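Local coordinates for 2-C-methyl-D-erythritol 4-phosphate cytidylyltransferase (PDB 4KT7) that catalyses the transfer of a cytidylyl group from CTP to 2-C-methyl-D-erythritol 4-phosphate, releasing diphosphate, in the non-mevalonate route to isoprenoids, at the interface of chains A and B. Residues are numbered along the deposited sequence; one frame, centred on the assembly and turned at random. Chains: chain A/B, 2-C-methyl-D-erythritol 4-phosphate cytidylyltransferase.

The interface of chains A and B. Residues chain A 191, 195, 198; chain B 143, 145, 155-156.
With CG of A:Glu198 anti to its carbonyl carbon (chi1 -67°) and the chain extended beyond it, the carboxylate is carried from helix 196-199 to B:Thr156, just past strand 153-155. B:Thr156 likewise turns its hydroxyl anti to the carbonyl carbon (chi1 -52°), and the two side chains meet at about a right angle. Each carboxylate oxygen meets B:Thr156 through a different group. OE2 accepts the B:Thr156 hydroxyl OG1 at 2.7 Å through its syn lone pair, while OE1 accepts the backbone N of B:Thr156 at 3.0 Å, also from the syn side but 25° out of the carboxylate plane. This two-point grip fixes the rotation of the carboxylate. Beside the hydroxyl, B:Lys145 bends its side-chain end to give NZ to B:Thr156 OG1 at 2.9 Å, which leaves the hydroxyl proton for A:Glu198. The lysine also reaches OE2 through water 2, and its charge probably steadies the carboxylate. Were A:Glu198 an alanine, the backbone N and hydroxyl of B:Thr156 would probably both lose their acceptor across the interface, leaving the hydroxyl freer to turn. A:Gln195 lies obliquely across B:Thr156, its amide NE2 3.7 Å from CB. Its OE1 is held within chain A by A:Thr191, almost head-on from the backbone N and from above the carbonyl plane by OG1, although A:Thr191 is poorly ordered. The patch belongs to a two-fold interface, likely the biological one since IspD enzymes are homodimers, and its twin has the chains exchanged. A:Thr191 CB lies 3.8 Å from B:Thr143 CG2, and water 1 links A:Gln195 NE2, at 2.8 Å, to the carbonyl O of B:Thr156.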
# COMPACT_ATOMS: atom_id res chain seq x y z
N THR A 191 -6.15 -0.93 -15.44
CA THR A 191 -5.67 -0.36 -14.18
C THR A 191 -4.58 0.68 -14.46
O THR A 191 -4.46 1.65 -13.72
CB THR A 191 -5.12 -1.44 -13.23
OG1 THR A 191 -4.08 -2.19 -13.89
CG2 THR A 191 -6.23 -2.38 -12.81
N GLN A 195 -0.98 -2.39 -18.50
CA GLN A 195 -1.88 -3.55 -18.57
C GLN A 195 -2.40 -3.72 -20.01
O GLN A 195 -2.89 -4.79 -20.39
CB GLN A 195 -3.05 -3.45 -17.58
CG GLN A 195 -3.84 -4.76 -17.45
CD GLN A 195 -4.98 -4.67 -16.46
OE1 GLN A 195 -5.53 -3.59 -16.22
NE2 GLN A 195 -5.35 -5.81 -15.88
N GLU A 198 -1.21 -6.80 -21.64
CA GLU A 198 -1.87 -8.06 -21.35
C GLU A 198 -3.14 -8.18 -22.15
O GLU A 198 -3.44 -9.24 -22.71
CB GLU A 198 -2.16 -8.20 -19.85
CG GLU A 198 -0.91 -8.32 -19.00
CD GLU A 198 -1.18 -8.04 -17.52
OE1 GLU A 198 -1.96 -8.80 -16.89
OE2 GLU A 198 -0.60 -7.06 -17.00
N THR B 143 -2.43 -0.21 -7.10
CA THR B 143 -2.53 -1.32 -8.06
C THR B 143 -1.37 -2.28 -7.85
O THR B 143 -0.21 -1.85 -7.82
CB THR B 143 -2.50 -0.83 -9.51
OG1 THR B 143 -3.62 0.02 -9.73
CG2 THR B 143 -2.54 -2.01 -10.47
N LYS B 145 0.88 -5.65 -9.07
CA LYS B 145 1.26 -6.61 -10.12
C LYS B 145 2.08 -7.74 -9.54
O LYS B 145 2.83 -7.54 -8.60
CB LYS B 145 2.03 -5.90 -11.24
CG LYS B 145 1.16 -4.89 -11.96
CD LYS B 145 1.81 -4.32 -13.23
CE LYS B 145 1.03 -3.14 -13.75
NZ LYS B 145 0.01 -3.50 -14.77
N PHE B 155 1.78 -10.86 -14.35
CA PHE B 155 0.39 -10.46 -14.66
C PHE B 155 -0.15 -9.47 -13.64
O PHE B 155 0.44 -9.26 -12.57
CB PHE B 155 -0.53 -11.69 -14.74
CG PHE B 155 -0.70 -12.42 -13.42
CD1 PHE B 155 0.24 -13.35 -13.01
CD2 PHE B 155 -1.79 -12.18 -12.60
CE1 PHE B 155 0.10 -14.02 -11.79
CE2 PHE B 155 -1.94 -12.84 -11.38
CZ PHE B 155 -0.99 -13.76 -10.98
N THR B 156 -1.29 -8.87 -13.96
CA THR B 156 -1.95 -7.93 -13.05
C THR B 156 -3.20 -8.62 -12.55
O THR B 156 -4.09 -8.90 -13.32
CB THR B 156 -2.36 -6.67 -13.82
OG1 THR B 156 -1.21 -6.17 -14.52
CG2 THR B 156 -2.93 -5.59 -12.87
O HOH W 1 -6.47 -6.99 -13.61
O HOH W 2 1.26 -5.14 -17.10